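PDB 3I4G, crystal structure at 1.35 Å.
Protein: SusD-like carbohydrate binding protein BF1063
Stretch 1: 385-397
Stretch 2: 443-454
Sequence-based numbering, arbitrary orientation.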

ATOM      1  N   ILE A 385      -8.011   2.691   0.625  1.00  8.64           N
ATOM      2  CA  ILE A 385      -8.857   2.335  -0.505  1.00  7.46           C
ATOM      3  C   ILE A 385      -9.256   3.608  -1.232  1.00  7.75           C
ATOM      4  O   ILE A 385      -9.902   4.492  -0.662  1.00  8.88           O
ATOM      5  CB  ILE A 385     -10.156   1.606  -0.091  1.00  8.38           C
ATOM      6  CG1 ILE A 385      -9.875   0.313   0.693  1.00  7.94           C
ATOM      7  CG2 ILE A 385     -11.056   1.324  -1.313  1.00  9.66           C
ATOM      8  CD1 ILE A 385      -9.161  -0.819  -0.072  1.00 11.70           C
ATOM      9  N   ARG A 386      -8.857   3.692  -2.491  1.00  7.30           N
ATOM     10  CA  ARG A 386      -9.230   4.781  -3.396  1.00  7.16           C
ATOM     11  C   ARG A 386     -10.200   4.268  -4.452  1.00  7.25           C
ATOM     12  O   ARG A 386     -10.111   3.132  -4.934  1.00  7.79           O
ATOM     13  CB  ARG A 386      -7.992   5.400  -4.073  1.00  7.64           C
ATOM     14  CG  ARG A 386      -7.023   5.986  -3.118  1.00  8.22           C
ATOM     15  CD  ARG A 386      -6.019   6.942  -3.731  1.00  8.66           C
ATOM     16  NE  ARG A 386      -5.009   6.393  -4.637  1.00  8.53           N
ATOM     17  CZ  ARG A 386      -4.998   6.513  -5.971  1.00  9.12           C
ATOM     18  NH1 ARG A 386      -6.040   6.976  -6.676  1.00  8.55           N
ATOM     19  NH2 ARG A 386      -3.931   6.102  -6.631  1.00  9.21           N
ATOM     20  N   TYR A 387     -11.093   5.167  -4.870  1.00  8.13           N
ATOM     21  CA  TYR A 387     -12.046   4.791  -5.933  1.00  8.31           C
ATOM     22  C   TYR A 387     -11.318   4.375  -7.226  1.00  8.33           C
ATOM     23  O   TYR A 387     -11.810   3.554  -7.964  1.00  8.93           O
ATOM     24  CB  TYR A 387     -13.038   5.918  -6.199  1.00  8.26           C
ATOM     25  CG  TYR A 387     -14.255   5.564  -7.042  1.00  9.14           C
ATOM     26  CD1 TYR A 387     -15.084   4.529  -6.683  1.00  8.38           C
ATOM     27  CD2 TYR A 387     -14.576   6.312  -8.171  1.00  8.32           C
ATOM     28  CE1 TYR A 387     -16.214   4.247  -7.420  1.00  9.58           C
ATOM     29  CE2 TYR A 387     -15.693   6.029  -8.908  1.00  8.72           C
ATOM     30  CZ  TYR A 387     -16.497   5.007  -8.525  1.00  9.52           C
ATOM     31  OH  TYR A 387     -17.661   4.735  -9.246  1.00 10.16           O
ATOM     32  N   ALA A 388     -10.136   4.936  -7.521  1.00  8.35           N
ATOM     33  CA  ALA A 388      -9.432   4.462  -8.702  1.00  8.32           C
ATOM     34  C   ALA A 388      -9.117   2.977  -8.622  1.00  8.26           C
ATOM     35  O   ALA A 388      -9.165   2.280  -9.638  1.00  9.04           O
ATOM     36  CB  ALA A 388      -8.149   5.203  -8.882  1.00  9.09           C
ATOM     37  N   GLU A 389      -8.793   2.461  -7.434  1.00  8.79           N
ATOM     38  CA  GLU A 389      -8.546   1.026  -7.303  1.00  7.73           C
ATOM     39  C   GLU A 389      -9.850   0.258  -7.521  1.00  9.48           C
ATOM     40  O   GLU A 389      -9.856  -0.826  -8.109  1.00  9.90           O
ATOM     41  CB  GLU A 389      -7.969   0.678  -5.933  1.00  8.52           C
ATOM     42  CG  GLU A 389      -7.724  -0.836  -5.833  1.00  8.47           C
ATOM     43  CD  GLU A 389      -7.328  -1.348  -4.467  1.00 10.30           C
ATOM     44  OE1 GLU A 389      -6.907  -0.548  -3.613  1.00 10.50           O
ATOM     45  OE2 GLU A 389      -7.441  -2.588  -4.251  1.00 11.74           O
ATOM     46  N   VAL A 390     -10.967   0.772  -7.019  1.00  8.58           N
ATOM     47  CA  VAL A 390     -12.258   0.133  -7.237  1.00  7.74           C
ATOM     48  C   VAL A 390     -12.577  -0.003  -8.721  1.00  8.19           C
ATOM     49  O   VAL A 390     -13.014  -1.071  -9.164  1.00  8.41           O
ATOM     50  CB  VAL A 390     -13.383   0.929  -6.509  1.00  8.86           C
ATOM     51  CG1 VAL A 390     -14.772   0.424  -6.868  1.00  9.61           C
ATOM     52  CG2 VAL A 390     -13.160   0.890  -4.983  1.00 10.68           C
ATOM     53  N   LEU A 391     -12.368   1.071  -9.480  1.00  8.73           N
ATOM     54  CA  LEU A 391     -12.647   1.039 -10.917  1.00  7.88           C
ATOM     55  C   LEU A 391     -11.736   0.068 -11.638  1.00  8.23           C
ATOM     56  O   LEU A 391     -12.192  -0.735 -12.463  1.00  8.42           O
ATOM     57  CB  LEU A 391     -12.502   2.435 -11.527  1.00  7.30           C
ATOM     58  CG  LEU A 391     -13.458   3.502 -11.043  1.00  7.74           C
ATOM     59  CD1 LEU A 391     -13.186   4.846 -11.745  1.00  9.46           C
ATOM     60  CD2 LEU A 391     -14.918   3.080 -11.264  1.00  9.41           C
ATOM     61  N   LEU A 392     -10.442   0.071 -11.310  1.00  8.50           N
ATOM     62  CA  LEU A 392      -9.520  -0.870 -11.959  1.00  8.83           C
ATOM     63  C   LEU A 392      -9.760  -2.299 -11.483  1.00  8.63           C
ATOM     64  O   LEU A 392      -9.564  -3.242 -12.236  1.00  9.02           O
ATOM     65  CB  LEU A 392      -8.073  -0.450 -11.744  1.00  9.96           C
ATOM     66  CG  LEU A 392      -7.670   0.900 -12.315  1.00  9.95           C
ATOM     67  CD1 LEU A 392      -6.265   1.309 -11.881  1.00 10.94           C
ATOM     68  CD2 LEU A 392      -7.806   0.904 -13.836  1.00 10.38           C
ATOM     69  N   GLY A 393     -10.170  -2.454 -10.241  1.00  8.82           N
ATOM     70  CA  GLY A 393     -10.484  -3.773  -9.729  1.00  9.94           C
ATOM     71  C   GLY A 393     -11.689  -4.381 -10.414  1.00  8.90           C
ATOM     72  O   GLY A 393     -11.712  -5.582 -10.727  1.00  9.02           O
ATOM     73  N   TYR A 394     -12.738  -3.582 -10.606  1.00  9.07           N
ATOM     74  CA  TYR A 394     -13.917  -4.017 -11.346  1.00  8.32           C
ATOM     75  C   TYR A 394     -13.520  -4.522 -12.729  1.00  8.41           C
ATOM     76  O   TYR A 394     -13.894  -5.606 -13.128  1.00  9.45           O
ATOM     77  CB  TYR A 394     -14.908  -2.862 -11.441  1.00  8.64           C
ATOM     78  CG  TYR A 394     -16.135  -3.142 -12.281  1.00  8.82           C
ATOM     79  CD1 TYR A 394     -16.966  -4.223 -12.024  1.00  8.84           C
ATOM     80  CD2 TYR A 394     -16.494  -2.305 -13.329  1.00 10.36           C
ATOM     81  CE1 TYR A 394     -18.067  -4.464 -12.793  1.00 10.89           C
ATOM     82  CE2 TYR A 394     -17.642  -2.516 -14.063  1.00  9.61           C
ATOM     83  CZ  TYR A 394     -18.404  -3.609 -13.806  1.00  9.38           C
ATOM     84  OH  TYR A 394     -19.538  -3.808 -14.564  1.00 14.35           O
ATOM     85  N   LEU A 395     -12.728  -3.725 -13.456  1.00  8.92           N
ATOM     86  CA  LEU A 395     -12.309  -4.094 -14.800  1.00  8.10           C
ATOM     87  C   LEU A 395     -11.452  -5.366 -14.760  1.00  8.35           C
ATOM     88  O   LEU A 395     -11.657  -6.260 -15.587  1.00  8.74           O
ATOM     89  CB  LEU A 395     -11.566  -2.936 -15.457  1.00  8.09           C
ATOM     90  CG  LEU A 395     -11.127  -3.177 -16.908  1.00  8.96           C
ATOM     91  CD1 LEU A 395     -12.307  -3.546 -17.819  1.00 10.76           C
ATOM     92  CD2 LEU A 395     -10.402  -1.936 -17.428  1.00 11.08           C
ATOM     93  N   GLU A 396     -10.496  -5.469 -13.847  1.00  9.16           N
ATOM     94  CA  GLU A 396      -9.681  -6.677 -13.737  1.00  8.36           C
ATOM     95  C   GLU A 396     -10.573  -7.889 -13.534  1.00  8.87           C
ATOM     96  O   GLU A 396     -10.382  -8.924 -14.169  1.00 10.33           O
ATOM     97  CB  GLU A 396      -8.660  -6.560 -12.603  1.00  8.28           C
ATOM     98  CG  GLU A 396      -7.843  -7.821 -12.371  1.00  9.94           C
ATOM     99  CD  GLU A 396      -6.823  -7.747 -11.267  1.00  9.75           C
ATOM    100  OE1 GLU A 396      -6.579  -6.680 -10.676  1.00 10.28           O
ATOM    101  OE2 GLU A 396      -6.245  -8.829 -11.025  1.00  9.85           O
ATOM    102  N   CYS A 397     -11.551  -7.777 -12.653  1.00  8.02           N
ATOM    103  CA  CYS A 397     -12.455  -8.892 -12.355  1.00  8.77           C
ATOM    104  C   CYS A 397     -13.282  -9.277 -13.579  1.00  9.94           C
ATOM    105  O   CYS A 397     -13.496 -10.474 -13.838  1.00  9.21           O
ATOM    106  CB  CYS A 397     -13.360  -8.593 -11.150  1.00  7.44           C
ATOM    107  SG  CYS A 397     -12.506  -8.580  -9.571  1.00 11.17           S
TER
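Stretch 2, residues 443-454: ERRIELAMEGIR

How does the backbone of stretch 2 run relative to that of stretch 1? Stretch 1 turns a corner at I385, places R386 at the N-cap position and then runs as a helix from Y387 to C397. Stretch 2 enters as the last part of a helix, E443 to E447, leaves helical geometry at L448, and makes a type II beta turn from L448 to E451, closed by a hydrogen bond from E451 N to L448 O of 3.2 Å. The two helices are nearly antiparallel, with 172° between their N-to-C directions and a closest axial approach of 10.6 Å. In this register R444 lies beside L392, CA to CA 6.6 Å, and E447 beside A388, CA to CA 7.7 Å. The beta turn is thereby carried toward the N-terminal end of the first helix.

What fills the space between the helices? L392 points toward stretch 2 and supplies the main apolar contact. Its CD1 lies 3.8 Å from R444 CA and 4.1 Å from E447 CB, while its CD2 reaches E443 CG at 4.1 Å. One helical turn earlier, A388 CB packs 3.5 Å from E447 OE2.

How is the extended side chain of R444 received? It sits as a knob among E389, L392, G393 and E396, its first three chi angles all t. G393 has no side chain, and its CA lies 4.3 Å from R444 NH1, near the guanidinium plane. A salt bridge joins R444 NH2 to E389 OE2 at 3.3 Å, but its hydrogen bond is weak. Water reinforces the pairing: the O of water 1 lies 2.6 Å from E389 OE2, to which it donates, and 2.9 Å from R444 NH1, from which it accepts. The O of water 2 accepts from R444 NH1 at 2.9 Å and donates to E396 OE1 at 2.7 Å, linking two groups whose direct approach, E396 OE1 to R444 NH1, is 4.2 Å and is electrostatic only.

What holds the turn of stretch 2 against the start of the first helix? R386 reaches across with its guanidinium and binds two glutamates. E451 takes it in a two-pronged salt bridge, R386 NE to E451 OE1 at 2.9 Å and R386 NH2 to E451 OE2 at 2.8 Å. E447 OE2 accepts from R386 NH1 at 2.9 Å and from R386 NH2 at 3.2 Å. L448 covers one face of the guanidinium, its CD2 3.5 Å from R386 NH2.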

ATOM      1  N   GLU A 443      -1.816  -0.410 -15.693  1.00  9.98           N
ATOM      2  CA  GLU A 443      -2.428   0.817 -15.256  1.00 10.08           C
ATOM      3  C   GLU A 443      -2.516   0.834 -13.741  1.00 10.95           C
ATOM      4  O   GLU A 443      -2.306   1.867 -13.123  1.00 10.78           O
ATOM      5  CB  GLU A 443      -3.810   0.992 -15.895  1.00 11.52           C
ATOM      6  CG  GLU A 443      -4.402   2.346 -15.631  1.00 10.55           C
ATOM      7  CD  GLU A 443      -3.622   3.462 -16.339  1.00 11.53           C
ATOM      8  OE1 GLU A 443      -3.025   3.241 -17.437  1.00 12.08           O
ATOM      9  OE2 GLU A 443      -3.622   4.590 -15.824  1.00 12.02           O
ATOM     10  N   ARG A 444      -2.862  -0.294 -13.139  1.00  9.89           N
ATOM     11  CA  ARG A 444      -2.925  -0.398 -11.736  1.00  9.06           C
ATOM     12  C   ARG A 444      -1.551  -0.101 -11.109  1.00  8.93           C
ATOM     13  O   ARG A 444      -1.435   0.591 -10.095  1.00  9.68           O
ATOM     14  CB  ARG A 444      -3.424  -1.800 -11.362  1.00 12.68           C
ATOM     15  CG  ARG A 444      -3.617  -2.028  -9.941  1.00 10.83           C
ATOM     16  CD  ARG A 444      -4.122  -3.489  -9.734  1.00 11.22           C
ATOM     17  NE  ARG A 444      -4.254  -3.740  -8.331  1.00 10.71           N
ATOM     18  CZ  ARG A 444      -5.360  -3.657  -7.623  1.00  8.90           C
ATOM     19  NH1 ARG A 444      -6.541  -3.360  -8.176  1.00 10.47           N
ATOM     20  NH2 ARG A 444      -5.259  -3.881  -6.341  1.00 10.34           N
ATOM     21  N   ARG A 445      -0.481  -0.627 -11.689  1.00  7.98           N
ATOM     22  CA  ARG A 445       0.882  -0.361 -11.213  1.00  7.40           C
ATOM     23  C   ARG A 445       1.166   1.131 -11.194  1.00  8.77           C
ATOM     24  O   ARG A 445       1.653   1.683 -10.201  1.00  8.67           O
ATOM     25  CB  ARG A 445       1.911  -1.057 -12.105  1.00  8.24           C
ATOM     26  CG  ARG A 445       3.298  -0.894 -11.596  1.00  8.43           C
ATOM     27  CD  ARG A 445       4.372  -1.491 -12.450  1.00  8.85           C
ATOM     28  NE  ARG A 445       5.666  -1.444 -11.709  1.00  8.12           N
ATOM     29  CZ  ARG A 445       6.832  -1.849 -12.179  1.00  9.29           C
ATOM     30  NH1 ARG A 445       6.953  -2.317 -13.402  1.00  8.82           N
ATOM     31  NH2 ARG A 445       7.899  -1.749 -11.410  1.00  9.04           N
ATOM     32  N   ILE A 446       0.848   1.805 -12.284  1.00  8.47           N
ATOM     33  CA  ILE A 446       1.110   3.229 -12.367  1.00  7.91           C
ATOM     34  C   ILE A 446       0.232   4.037 -11.432  1.00  8.31           C
ATOM     35  O   ILE A 446       0.695   4.861 -10.640  1.00  8.60           O
ATOM     36  CB  ILE A 446       0.909   3.726 -13.825  1.00  8.32           C
ATOM     37  CG1 ILE A 446       1.892   3.062 -14.787  1.00  9.99           C
ATOM     38  CG2 ILE A 446       1.006   5.259 -13.907  1.00  9.49           C
ATOM     39  CD1 ILE A 446       3.348   3.131 -14.383  1.00 11.43           C
ATOM     40  N   GLU A 447      -1.062   3.751 -11.451  1.00  8.43           N
ATOM     41  CA  GLU A 447      -1.996   4.532 -10.637  1.00  7.80           C
ATOM     42  C   GLU A 447      -1.712   4.442  -9.155  1.00  8.37           C
ATOM     43  O   GLU A 447      -1.781   5.454  -8.450  1.00  8.90           O
ATOM     44  CB  GLU A 447      -3.422   4.086 -10.936  1.00  7.35           C
ATOM     45  CG  GLU A 447      -4.467   4.771 -10.108  1.00  8.51           C
ATOM     46  CD  GLU A 447      -4.608   6.261 -10.334  1.00  8.30           C
ATOM     47  OE1 GLU A 447      -4.135   6.760 -11.372  1.00  9.18           O
ATOM     48  OE2 GLU A 447      -5.196   6.929  -9.466  1.00  9.03           O
ATOM     49  N   LEU A 448      -1.356   3.252  -8.677  1.00  8.28           N
ATOM     50  CA  LEU A 448      -1.182   3.014  -7.251  1.00  8.11           C
ATOM     51  C   LEU A 448       0.258   2.967  -6.808  1.00  8.80           C
ATOM     52  O   LEU A 448       0.527   2.600  -5.666  1.00  9.22           O
ATOM     53  CB  LEU A 448      -1.861   1.688  -6.876  1.00  8.19           C
ATOM     54  CG  LEU A 448      -3.339   1.567  -7.198  1.00  9.50           C
ATOM     55  CD1 LEU A 448      -3.818   0.121  -6.920  1.00 11.20           C
ATOM     56  CD2 LEU A 448      -4.179   2.587  -6.424  1.00 11.39           C
ATOM     57  N   ALA A 449       1.188   3.400  -7.635  1.00  8.69           N
ATOM     58  CA  ALA A 449       2.599   3.310  -7.287  1.00  6.85           C
ATOM     59  C   ALA A 449       2.938   4.029  -5.990  1.00  8.55           C
ATOM     60  O   ALA A 449       2.534   5.172  -5.746  1.00  9.02           O
ATOM     61  CB  ALA A 449       3.490   3.827  -8.444  1.00  9.30           C
HETATM   62  N   MSE A 450       3.734   3.356  -5.158  1.00  7.72           N
HETATM   63  CA  MSE A 450       4.253   3.836  -3.877  1.00  8.63           C
HETATM   64  C   MSE A 450       3.204   3.859  -2.777  1.00  9.24           C
HETATM   65  O   MSE A 450       3.487   4.413  -1.715  1.00 10.23           O
HETATM   66  CB  MSE A 450       4.930   5.211  -3.989  1.00  8.18           C
HETATM   67  CG  MSE A 450       6.048   5.264  -5.023  1.00  8.49           C
HETATM   68 SE   MSE A 450       7.464   3.911  -4.863  0.75  8.60          SE
HETATM   69  CE  MSE A 450       7.936   4.308  -3.026  1.00 14.93           C
ATOM     70  N   GLU A 451       2.051   3.190  -2.968  1.00  8.95           N
ATOM     71  CA  GLU A 451       0.993   3.214  -1.962  1.00  8.12           C
ATOM     72  C   GLU A 451       0.910   1.920  -1.163  1.00  8.78           C
ATOM     73  O   GLU A 451       0.025   1.777  -0.328  1.00  9.96           O
ATOM     74  CB  GLU A 451      -0.371   3.497  -2.611  1.00  8.83           C
ATOM     75  CG  GLU A 451      -0.370   4.867  -3.296  1.00  8.26           C
ATOM     76  CD  GLU A 451      -1.652   5.253  -3.968  1.00  8.91           C
ATOM     77  OE1 GLU A 451      -2.729   5.058  -3.350  1.00  9.62           O
ATOM     78  OE2 GLU A 451      -1.583   5.771  -5.114  1.00  8.33           O
ATOM     79  N   GLY A 452       1.842   1.006  -1.345  1.00  9.02           N
ATOM     80  CA  GLY A 452       1.884  -0.219  -0.534  1.00  9.53           C
ATOM     81  C   GLY A 452       1.010  -1.357  -1.003  1.00  9.65           C
ATOM     82  O   GLY A 452       0.743  -2.288  -0.230  1.00 10.89           O
ATOM     83  N   ILE A 453       0.589  -1.347  -2.276  1.00  8.57           N
ATOM     84  CA  ILE A 453      -0.291  -2.369  -2.839  1.00  9.09           C
ATOM     85  C   ILE A 453       0.448  -3.266  -3.835  1.00 10.18           C
ATOM     86  O   ILE A 453      -0.013  -4.365  -4.155  1.00  9.66           O
ATOM     87  CB  ILE A 453      -1.534  -1.669  -3.468  1.00  9.46           C
ATOM     88  CG1 ILE A 453      -2.248  -0.850  -2.414  1.00  9.84           C
ATOM     89  CG2 ILE A 453      -2.485  -2.702  -4.085  1.00 10.66           C
ATOM     90  CD1 ILE A 453      -3.282   0.101  -2.995  1.00  9.45           C
ATOM     91  N   ARG A 454       1.594  -2.814  -4.334  1.00  9.60           N
ATOM     92  CA  ARG A 454       2.285  -3.556  -5.396  1.00  9.97           C
ATOM     93  C   ARG A 454       2.689  -4.960  -4.969  1.00  8.68           C
ATOM     94  O   ARG A 454       2.538  -5.899  -5.747  1.00  9.11           O
ATOM     95  CB  ARG A 454       3.518  -2.798  -5.850  1.00  8.56           C
ATOM     96  CG  ARG A 454       4.261  -3.447  -7.035  1.00  8.47           C
ATOM     97  CD  ARG A 454       3.480  -3.549  -8.301  1.00  8.53           C
ATOM     98  NE  ARG A 454       4.319  -4.129  -9.353  1.00  8.30           N
ATOM     99  CZ  ARG A 454       3.883  -4.521 -10.520  1.00  8.62           C
ATOM    100  NH1 ARG A 454       2.601  -4.414 -10.816  1.00  9.58           N
ATOM    101  NH2 ARG A 454       4.716  -5.019 -11.404  1.00 10.26           N
TER
HETATM  102  O   HOH W   1      -8.558  -3.971  -6.169  1.00 12.86           O
HETATM  103  O   HOH W   2      -7.158  -4.023 -10.979  1.00 11.69           O